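PDB 2HJP: phosphonopyruvate hydrolase from Variovorax sp., which hydrolyses the carbon-phosphorus bond of 3-phosphonopyruvate, with the help of a divalent metal cation such as magnesium, cobalt or manganese, to give pyruvate and phosphate. Local coordinates for residues 20-24 / 25-29; 51-54 / 55-59; 68-71 / 72-76; 127-130 / 131-135. All coordinates share one frame; numbering follows the deposited sequence.

Interaction 1 of 4, residues 20-24 / 25-29. With NA (sodium ion), chain D.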
loop_
_atom_site.group_PDB
_atom_site.type_symbol
_atom_site.label_atom_id
_atom_site.label_comp_id
_atom_site.label_asym_id
_atom_site.label_seq_id
_atom_site.Cartn_x
_atom_site.Cartn_y
_atom_site.Cartn_z
ATOM N N MET A 20 11.864 -22.615 4.494
ATOM C CA MET A 20 12.065 -21.839 5.759
ATOM C C MET A 20 11.243 -20.544 5.799
ATOM O O MET A 20 11.141 -19.757 4.806
ATOM C CB MET A 20 13.557 -21.467 5.892
ATOM C CG MET A 20 13.896 -20.500 7.072
ATOM S SD MET A 20 13.331 -21.165 8.654
ATOM C CE MET A 20 14.585 -22.481 8.941
ATOM N N ALA A 21 10.675 -20.315 6.969
ATOM C CA ALA A 21 9.915 -19.109 7.192
ATOM C C ALA A 21 10.766 -17.837 6.966
ATOM O O ALA A 21 11.982 -17.812 7.233
ATOM C CB ALA A 21 9.421 -19.105 8.660
ATOM N N ALA A 22 10.111 -16.769 6.514
ATOM C CA ALA A 22 10.758 -15.493 6.362
ATOM C C ALA A 22 9.715 -14.414 6.611
ATOM O O ALA A 22 8.587 -14.542 6.131
ATOM C CB ALA A 22 11.371 -15.297 4.954
ATOM N N HIS A 23 10.080 -13.372 7.368
ATOM C CA HIS A 23 9.135 -12.252 7.629
ATOM C C HIS A 23 9.510 -10.996 6.784
ATOM O O HIS A 23 8.837 -9.941 6.848
ATOM C CB HIS A 23 9.054 -11.929 9.146
ATOM C CG HIS A 23 10.384 -11.842 9.834
ATOM N ND1 HIS A 23 11.067 -12.959 10.303
ATOM C CD2 HIS A 23 11.130 -10.772 10.185
ATOM C CE1 HIS A 23 12.177 -12.565 10.911
ATOM N NE2 HIS A 23 12.239 -11.244 10.845
ATOM N N ASN A 24 10.614 -11.066 6.035
ATOM C CA ASN A 24 10.991 -9.978 5.122
ATOM C C ASN A 24 11.924 -10.527 4.049
ATOM O O ASN A 24 12.323 -11.665 4.163
ATOM C CB ASN A 24 11.615 -8.767 5.838
ATOM C CG ASN A 24 12.802 -9.113 6.614
ATOM O OD1 ASN A 24 13.653 -9.773 6.133
ATOM N ND2 ASN A 24 12.881 -8.617 7.848
ATOM N N PRO A 25 12.206 -9.753 2.969
ATOM C CA PRO A 25 13.094 -10.224 1.875
ATOM C C PRO A 25 14.546 -10.528 2.331
ATOM O O PRO A 25 15.196 -11.424 1.791
ATOM C CB PRO A 25 13.060 -9.074 0.876
ATOM C CG PRO A 25 11.621 -8.543 1.026
ATOM C CD PRO A 25 11.497 -8.529 2.556
ATOM N N LEU A 26 15.050 -9.765 3.307
ATOM C CA LEU A 26 16.407 -10.014 3.768
ATOM C C LEU A 26 16.495 -11.437 4.389
ATOM O O LEU A 26 17.401 -12.204 4.090
ATOM C CB LEU A 26 16.890 -8.910 4.773
ATOM C CG LEU A 26 18.285 -9.069 5.432
ATOM C CD1 LEU A 26 19.347 -9.082 4.386
ATOM C CD2 LEU A 26 18.593 -7.959 6.436
ATOM N N VAL A 27 15.582 -11.741 5.286
ATOM C CA VAL A 27 15.574 -13.058 5.907
ATOM C C VAL A 27 15.379 -14.131 4.810
ATOM O O VAL A 27 15.997 -15.204 4.864
ATOM C CB VAL A 27 14.400 -13.151 6.925
ATOM C CG1 VAL A 27 14.139 -14.614 7.278
ATOM C CG2 VAL A 27 14.745 -12.238 8.195
ATOM N N ALA A 28 14.525 -13.854 3.819
ATOM C CA ALA A 28 14.325 -14.856 2.723
ATOM C C ALA A 28 15.644 -15.057 1.996
ATOM O O ALA A 28 16.015 -16.190 1.601
ATOM C CB ALA A 28 13.215 -14.381 1.751
ATOM N N LYS A 29 16.357 -13.947 1.742
ATOM C CA LYS A 29 17.665 -14.065 1.092
ATOM C C LYS A 29 18.620 -14.915 1.949
ATOM O O LYS A 29 19.380 -15.755 1.407
ATOM C CB LYS A 29 18.248 -12.673 0.822
ATOM C CG LYS A 29 19.611 -12.651 0.074
ATOM C CD LYS A 29 19.908 -11.185 -0.366
ATOM C CE LYS A 29 21.068 -11.081 -1.346
ATOM N NZ LYS A 29 21.292 -9.652 -1.753
HETATM NA NA NA D . 8.090 -7.897 8.470
#
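An asparagine N-cap starts helix 25-34, where strand 17-21 of the TIM barrel leads into the helix that follows it, and N24 and V27 carry it. The side-chain carbonyl OD1 of N24 takes the backbone N-H of V27 at 2.9 Å in an almost straight bond (176° at the hydrogen), the donor lying nearly along the C=O axis. With chi1 at 58°, CG of N24 sits between its own backbone N and carbonyl carbon, which turns OD1 toward the N-H of V27. The backbone adds the first helical bond, from A28 N to N24 O at 3.1 Å.

V27 crosses N24 at about a right angle and spreads its two methyls over different neighbours. CG1 rests on A22, 3.7 Å from its CB, and CG2 lies over one face of the H23 ring, 4.0 Å from the centroid, in a CH-pi contact. A22 CB also meets A28 CB at 3.8 Å. The ring of H23 is held at ND1 by E45, while its backbone O binds a sodium ion at 2.7 Å, a site shared with S49 OG.

Every touching residue is buried. A22 and A28 pack on I39 of strand 38-41, P25 rests on A69 of helix 60-71, A238 of helix 237-256 meets both H23 and V27, and F250 of the second subunit closes over V27.

Interaction 2 of 4, residues 51-54 / 55-59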
loop_
_atom_site.group_PDB
_atom_site.type_symbol
_atom_site.label_atom_id
_atom_site.label_comp_id
_atom_site.label_asym_id
_atom_site.label_seq_id
_atom_site.Cartn_x
_atom_site.Cartn_y
_atom_site.Cartn_z
ATOM N N ALA A 51 3.658 -7.318 15.456
ATOM C CA ALA A 51 3.190 -7.322 16.827
ATOM C C ALA A 51 1.664 -7.364 16.943
ATOM O O ALA A 51 1.066 -6.608 17.746
ATOM C CB ALA A 51 3.786 -6.045 17.645
ATOM N N VAL A 52 1.041 -8.169 16.082
ATOM C CA VAL A 52 -0.417 -8.404 16.122
ATOM C C VAL A 52 -0.616 -9.928 16.082
ATOM O O VAL A 52 0.261 -10.665 15.578
ATOM C CB VAL A 52 -1.209 -7.695 14.973
ATOM C CG1 VAL A 52 -1.060 -6.197 15.120
ATOM C CG2 VAL A 52 -0.823 -8.256 13.577
ATOM N N PRO A 53 -1.736 -10.434 16.668
ATOM C CA PRO A 53 -1.953 -11.877 16.665
ATOM C C PRO A 53 -2.164 -12.446 15.279
ATOM O O PRO A 53 -2.584 -11.727 14.374
ATOM C CB PRO A 53 -3.215 -12.078 17.544
ATOM C CG PRO A 53 -3.237 -10.839 18.442
ATOM C CD PRO A 53 -2.752 -9.740 17.482
ATOM N N ASP A 54 -1.837 -13.736 15.139
ATOM C CA ASP A 54 -2.022 -14.484 13.890
ATOM C C ASP A 54 -3.514 -14.969 13.927
ATOM O O ASP A 54 -3.760 -16.147 14.120
ATOM C CB ASP A 54 -1.037 -15.674 13.875
ATOM C CG ASP A 54 -1.117 -16.509 12.587
ATOM O OD1 ASP A 54 -0.745 -17.720 12.625
ATOM O OD2 ASP A 54 -1.551 -15.949 11.553
ATOM N N ALA A 55 -4.470 -14.051 13.785
ATOM C CA ALA A 55 -5.885 -14.377 13.864
ATOM C C ALA A 55 -6.596 -13.541 12.818
ATOM O O ALA A 55 -7.595 -12.872 13.109
ATOM C CB ALA A 55 -6.424 -14.027 15.273
ATOM N N ASN A 56 -6.047 -13.539 11.607
ATOM C CA ASN A 56 -6.612 -12.776 10.490
ATOM C C ASN A 56 -6.769 -11.287 10.824
ATOM O O ASN A 56 -7.706 -10.604 10.384
ATOM C CB ASN A 56 -7.964 -13.351 10.052
ATOM C CG ASN A 56 -7.996 -14.899 10.053
ATOM O OD1 ASN A 56 -8.480 -15.555 11.015
ATOM N ND2 ASN A 56 -7.493 -15.484 8.993
ATOM N N ILE A 57 -5.838 -10.762 11.587
ATOM C CA ILE A 57 -5.934 -9.352 11.900
ATOM C C ILE A 57 -5.134 -8.571 10.918
ATOM O O ILE A 57 -5.533 -7.527 10.483
ATOM C CB ILE A 57 -5.439 -9.090 13.329
ATOM C CG1 ILE A 57 -6.495 -9.629 14.292
ATOM C CG2 ILE A 57 -5.172 -7.561 13.515
ATOM C CD1 ILE A 57 -6.056 -9.689 15.749
ATOM N N LEU A 58 -3.977 -9.108 10.548
ATOM C CA LEU A 58 -3.102 -8.426 9.612
ATOM C C LEU A 58 -3.784 -8.284 8.265
ATOM O O LEU A 58 -4.414 -9.223 7.792
ATOM C CB LEU A 58 -1.832 -9.261 9.453
ATOM C CG LEU A 58 -0.717 -8.606 8.670
ATOM C CD1 LEU A 58 0.033 -7.529 9.537
ATOM C CD2 LEU A 58 0.180 -9.730 8.225
ATOM N N SER A 59 -3.708 -7.113 7.654
ATOM C CA SER A 59 -4.312 -6.921 6.345
ATOM C C SER A 59 -3.828 -7.937 5.265
ATOM O O SER A 59 -2.679 -8.299 5.215
ATOM C CB SER A 59 -3.985 -5.499 5.898
ATOM O OG SER A 59 -3.947 -5.362 4.485
HETATM O O HOH W 1 -3.146 -11.472 11.746
HETATM O O HOH W 2 -4.105 -15.140 10.572
#
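P53 and I57 make the closest apolar contact of this turn: the terminal methyl CD1 of I57 reaches the proline ring at CD, 3.7 Å away, with CB and CG of the ring only slightly farther. The I57 side chain arrives with CG1 anti to its carbonyl carbon (chi1 -73°) and CD1 extended beyond it, which carries the methyl back across the turn to the ring. Beside this pair V52 touches two residues. Its CB faces I57 CG2 at 4.2 Å, and its CG2 meets L58 CD1 at the same distance, the V52 and L58 side chains crossing at about a right angle.

The next shell is polar, one weak backbone bond and two waters. D54 is the centre of an inverse gamma turn, in which A55 N gives a weak bond to P53 O at 3.1 Å. One water donates to P53 O at 2.7 Å and accepts from L58 N, bridging P53 to L58 across the turn. A second water accepts from N56 N at 2.7 Å and lies within hydrogen-bonding distance of D54 OD2. D54, the inferred nucleophile, thus stands on a turn held by backbone and solvent, with its side chain about 4 Å from both the bound magnesium ion and phosphonopyruvate.

The loop links helix 43-49, which ends in a Schellman motif at A51, to helix 60-71, for which S59 is the N-cap. F44 and S47 of helix 43-49 touch D54, M281 of the second subunit packs on I57, and Y94 of the third subunit packs on both P53 and I57.

Interaction 3 of 4, residues 68-71 / 72-76. With XYS (alpha-D-xylopyranose), chain B.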
loop_
_atom_site.group_PDB
_atom_site.type_symbol
_atom_site.label_atom_id
_atom_site.label_comp_id
_atom_site.label_asym_id
_atom_site.label_seq_id
_atom_site.Cartn_x
_atom_site.Cartn_y
_atom_site.Cartn_z
ATOM N N ARG A 68 5.233 -10.389 -2.767
ATOM C CA ARG A 68 5.823 -9.789 -3.979
ATOM C C ARG A 68 7.289 -9.403 -3.783
ATOM O O ARG A 68 8.162 -9.707 -4.619
ATOM C CB ARG A 68 5.075 -8.506 -4.396
ATOM C CG ARG A 68 5.160 -8.277 -5.897
ATOM C CD ARG A 68 4.604 -6.865 -6.272
ATOM N NE ARG A 68 3.204 -6.812 -5.786
ATOM C CZ ARG A 68 2.187 -7.472 -6.341
ATOM N NH1 ARG A 68 2.351 -8.244 -7.458
ATOM N NH2 ARG A 68 0.996 -7.439 -5.720
ATOM N N ALA A 69 7.535 -8.696 -2.690
ATOM C CA ALA A 69 8.859 -8.258 -2.368
ATOM C C ALA A 69 9.807 -9.476 -2.147
ATOM O O ALA A 69 10.927 -9.464 -2.602
ATOM C CB ALA A 69 8.780 -7.342 -1.064
ATOM N N ILE A 70 9.352 -10.501 -1.430
ATOM C CA ILE A 70 10.220 -11.682 -1.242
ATOM C C ILE A 70 10.505 -12.395 -2.589
ATOM O O ILE A 70 11.626 -12.750 -2.890
ATOM C CB ILE A 70 9.564 -12.714 -0.285
ATOM C CG1 ILE A 70 9.601 -12.169 1.159
ATOM C CG2 ILE A 70 10.297 -14.140 -0.448
ATOM C CD1 ILE A 70 8.802 -12.985 2.165
ATOM N N ALA A 71 9.472 -12.608 -3.411
ATOM C CA ALA A 71 9.686 -13.307 -4.653
ATOM C C ALA A 71 10.615 -12.499 -5.578
ATOM O O ALA A 71 11.317 -13.097 -6.357
ATOM C CB ALA A 71 8.326 -13.615 -5.340
ATOM N N SER A 72 10.644 -11.166 -5.469
ATOM C CA SER A 72 11.496 -10.370 -6.349
ATOM C C SER A 72 12.934 -10.345 -5.856
ATOM O O SER A 72 13.842 -9.833 -6.515
ATOM C CB SER A 72 10.952 -8.924 -6.459
ATOM O OG SER A 72 11.034 -8.269 -5.199
ATOM N N THR A 73 13.150 -10.900 -4.675
ATOM C CA THR A 73 14.485 -10.929 -4.097
ATOM C C THR A 73 15.137 -12.328 -4.217
ATOM O O THR A 73 16.318 -12.405 -4.397
ATOM C CB THR A 73 14.398 -10.539 -2.600
ATOM O OG1 THR A 73 13.906 -9.203 -2.516
ATOM C CG2 THR A 73 15.767 -10.597 -1.849
ATOM N N VAL A 74 14.383 -13.427 -4.073
ATOM C CA VAL A 74 15.041 -14.724 -4.082
ATOM C C VAL A 74 14.851 -15.421 -5.452
ATOM O O VAL A 74 13.979 -15.041 -6.228
ATOM C CB VAL A 74 14.498 -15.656 -2.882
ATOM C CG1 VAL A 74 14.695 -14.942 -1.508
ATOM C CG2 VAL A 74 13.012 -15.911 -3.048
ATOM N N SER A 75 15.654 -16.441 -5.711
ATOM C CA SER A 75 15.581 -17.178 -6.959
ATOM C C SER A 75 14.925 -18.542 -6.695
ATOM O O SER A 75 14.643 -19.296 -7.631
ATOM C CB SER A 75 17.016 -17.386 -7.542
ATOM O OG SER A 75 17.683 -18.449 -6.831
ATOM N N ILE A 76 14.613 -18.856 -5.426
ATOM C CA ILE A 76 14.032 -20.158 -5.124
ATOM C C ILE A 76 12.500 -19.988 -4.933
ATOM O O ILE A 76 12.051 -18.870 -4.708
ATOM C CB ILE A 76 14.699 -20.789 -3.855
ATOM C CG1 ILE A 76 14.555 -19.850 -2.649
ATOM C CG2 ILE A 76 16.176 -21.123 -4.184
ATOM C CD1 ILE A 76 15.336 -18.591 -2.647
HETATM C C1 XYS B . 21.008 -15.494 -6.149
HETATM C C2 XYS B . 21.207 -14.341 -7.175
HETATM C C3 XYS B . 20.140 -14.508 -8.301
HETATM C C4 XYS B . 20.176 -15.932 -8.959
HETATM C C5 XYS B . 20.417 -17.111 -7.993
HETATM O O1 XYS B . 19.746 -15.496 -5.439
HETATM O O2 XYS B . 21.000 -13.088 -6.519
HETATM O O3 XYS B . 20.289 -13.463 -9.304
HETATM O O4 XYS B . 19.136 -16.215 -9.920
HETATM O O5 XYS B . 21.223 -16.774 -6.770
#
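S72 and T73 close the C-terminal end of helix 60-71, which precedes strand 78-81 of the TIM barrel, by sending their hydroxyls back to one carbonyl of the last turn. This bonded helix end is the tight part of the contact. Both hydroxyls donate to A69 O, S72 OG at 2.9 Å and T73 OG1 at 3.0 Å, and they reach it from opposite faces of the carbonyl plane. The two approaches differ: T73 OG1 comes from beyond the oxygen, with a C=O...donor angle of 156°, whereas S72 OG comes in from the side, at a C=O...donor angle of 112°, and above the carbonyl plane. For S72 this depends on chi1 of 65°, which sets OG between the backbone N and the carbonyl carbon and turns it back over the helix end.

The neighbouring carbonyl is doubly used as well. I70 O accepts T73 N at 3.0 Å, from above its plane, and V74 N at 3.1 Å, nearly in line with the bond. This continues the backbone bonding as the chain leaves the helix for strand 78-81.

I70 and V74 form a buried apolar side. They run side by side, pointing the same way, with CG2 to CG2 at 4.2 Å, and both rest on I39 of strand 38-41; V74 also touches A28 of helix 25-34. The solvent side is looser: S72 is exposed, and R68 has its salt-bridge partner, E65, outside the turn.

Farther along, S75 OG is hydrogen-bonded to E32, which also binds an alpha-D-xylopyranose molecule; the sugar comes closest through its C5, 3.3 Å from S75 OG.

Interaction 4 of 4, residues 127-130 / 131-135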
loop_
_atom_site.group_PDB
_atom_site.type_symbol
_atom_site.label_atom_id
_atom_site.label_comp_id
_atom_site.label_asym_id
_atom_site.label_seq_id
_atom_site.Cartn_x
_atom_site.Cartn_y
_atom_site.Cartn_z
ATOM N N GLU A 127 -15.720 -26.130 14.221
ATOM C CA GLU A 127 -14.413 -25.494 14.088
ATOM C C GLU A 127 -13.867 -25.426 12.663
ATOM O O GLU A 127 -13.106 -24.505 12.332
ATOM C CB GLU A 127 -13.409 -26.218 14.979
ATOM C CG GLU A 127 -13.922 -26.419 16.405
ATOM C CD GLU A 127 -12.882 -26.086 17.471
ATOM O OE1 GLU A 127 -12.165 -27.007 17.960
ATOM O OE2 GLU A 127 -12.789 -24.887 17.815
ATOM N N LEU A 128 -14.221 -26.409 11.842
ATOM C CA LEU A 128 -13.793 -26.458 10.454
ATOM C C LEU A 128 -14.975 -26.225 9.493
ATOM O O LEU A 128 -16.132 -26.422 9.855
ATOM C CB LEU A 128 -13.157 -27.839 10.140
ATOM C CG LEU A 128 -12.036 -28.403 11.014
ATOM C CD1 LEU A 128 -11.171 -29.411 10.242
ATOM C CD2 LEU A 128 -11.177 -27.309 11.453
ATOM N N VAL A 129 -14.701 -25.813 8.253
ATOM C CA VAL A 129 -15.804 -25.634 7.314
ATOM C C VAL A 129 -16.237 -27.021 6.826
ATOM O O VAL A 129 -15.546 -27.997 7.059
ATOM C CB VAL A 129 -15.391 -24.744 6.096
ATOM C CG1 VAL A 129 -15.020 -23.368 6.567
ATOM C CG2 VAL A 129 -14.206 -25.376 5.326
ATOM N N ARG A 130 -17.393 -27.098 6.173
ATOM C CA ARG A 130 -17.898 -28.350 5.646
ATOM C C ARG A 130 -16.953 -28.816 4.564
ATOM O O ARG A 130 -16.406 -28.008 3.816
ATOM C CB ARG A 130 -19.324 -28.173 5.054
ATOM C CG ARG A 130 -20.487 -27.987 6.104
ATOM C CD ARG A 130 -21.458 -26.917 5.604
ATOM N NE ARG A 130 -21.627 -27.245 4.234
ATOM C CZ ARG A 130 -21.530 -26.442 3.206
ATOM N NH1 ARG A 130 -21.288 -25.151 3.319
ATOM N NH2 ARG A 130 -21.604 -27.033 2.047
ATOM N N ILE A 131 -16.793 -30.125 4.492
ATOM C CA ILE A 131 -15.911 -30.770 3.527
ATOM C C ILE A 131 -16.213 -30.298 2.104
ATOM O O ILE A 131 -15.300 -29.897 1.392
ATOM C CB ILE A 131 -16.041 -32.301 3.637
ATOM C CG1 ILE A 131 -15.360 -32.762 4.925
ATOM C CG2 ILE A 131 -15.478 -32.969 2.377
ATOM C CD1 ILE A 131 -15.652 -34.206 5.323
ATOM N N GLU A 132 -17.486 -30.302 1.710
ATOM C CA GLU A 132 -17.847 -29.871 0.360
ATOM C C GLU A 132 -17.544 -28.389 0.174
ATOM O O GLU A 132 -17.156 -27.971 -0.915
ATOM C CB GLU A 132 -19.352 -30.085 0.053
ATOM C CG GLU A 132 -19.971 -31.259 0.709
ATOM C CD GLU A 132 -20.363 -30.915 2.143
ATOM O OE1 GLU A 132 -19.857 -31.604 3.058
ATOM O OE2 GLU A 132 -21.177 -29.951 2.350
ATOM N N GLU A 133 -17.739 -27.591 1.215
ATOM C CA GLU A 133 -17.440 -26.159 1.048
ATOM C C GLU A 133 -15.926 -26.021 0.788
ATOM O O GLU A 133 -15.530 -25.268 -0.111
ATOM C CB GLU A 133 -17.814 -25.289 2.266
ATOM C CG GLU A 133 -17.277 -23.842 2.026
ATOM C CD GLU A 133 -17.578 -22.791 3.159
ATOM O OE1 GLU A 133 -18.121 -23.166 4.231
ATOM O OE2 GLU A 133 -17.252 -21.576 2.941
ATOM N N PHE A 134 -15.082 -26.756 1.540
ATOM C CA PHE A 134 -13.644 -26.581 1.279
ATOM C C PHE A 134 -13.233 -27.123 -0.089
ATOM O O PHE A 134 -12.337 -26.573 -0.763
ATOM C CB PHE A 134 -12.768 -27.194 2.354
ATOM C CG PHE A 134 -11.377 -26.585 2.378
ATOM C CD1 PHE A 134 -11.188 -25.220 2.789
ATOM C CD2 PHE A 134 -10.268 -27.349 2.019
ATOM C CE1 PHE A 134 -9.901 -24.653 2.842
ATOM C CE2 PHE A 134 -8.960 -26.798 2.069
ATOM C CZ PHE A 134 -8.767 -25.444 2.480
ATOM N N GLN A 135 -13.881 -28.205 -0.494
ATOM C CA GLN A 135 -13.635 -28.757 -1.815
ATOM C C GLN A 135 -13.915 -27.677 -2.811
ATOM O O GLN A 135 -13.144 -27.549 -3.759
ATOM C CB GLN A 135 -14.520 -29.967 -2.090
ATOM C CG GLN A 135 -14.044 -31.268 -1.384
ATOM C CD GLN A 135 -14.876 -32.466 -1.847
ATOM O OE1 GLN A 135 -14.363 -33.468 -2.405
ATOM N NE2 GLN A 135 -16.170 -32.360 -1.627
HETATM O O HOH W 3 -18.950 -24.725 5.870
#
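R130 and E132 meet through bent chains: R130 leaves its backbone with CG anti to the carbonyl carbon (chi1 -73°) and then bends at chi2 and chi3, while E132 bends at chi2 (82°), so that carboxylate and guanidinium come together beside the helix start. E132 OE2 lies at the guanidinium edge, near its plane, in a salt bridge 3.0 Å from R130 NH2, although the position of that nitrogen is less certain; the bond from R130 NE to the same oxygen is weak. The two planar groups are inclined by 49°. E133 takes another side, its CB over one face of the guanidinium and 3.6 Å from R130 NH1. Its carboxylate is only a long charge partner, with E133 OE1 3.8 Å from R130 NH1 and well out of the guanidinium plane.

This network lies beside the N-terminus of helix 131-144 in the TIM barrel. R130 is the N-cap residue, and its backbone O accepts F134 N at 2.9 Å as the first turn forms. A water accepts from R130 N and lies by E133 OE1, though at a separation too short to trust.

V129 turns toward the helix, where its CG2 packs on F134 CB at 3.8 Å and its CB lies 3.7 Å from E133 OE1. The F134 ring meets that of Y175 from helix 165-177. R130 NH1 has a further salt bridge, to the C-terminal carboxylate of K290 of the fourth subunit.

Interactions 1 and 3 touch directly, P25 packing on T73 and A28 on I70, joining helix 25-34 to helix 60-71. Interaction 1 is wholly buried and interaction 3 partly so. One contact opens a helix with a side-chain carbonyl, the other finishes one with hydroxyls. Interaction 2 is a surface contact near the substrate, bridged by water, and leads into the helix that interaction 3 ends. Interaction 4 lies across the chain's centre from interactions 1 and 3, about 32 Å from each between centres, and relies on charge where it faces other subunits.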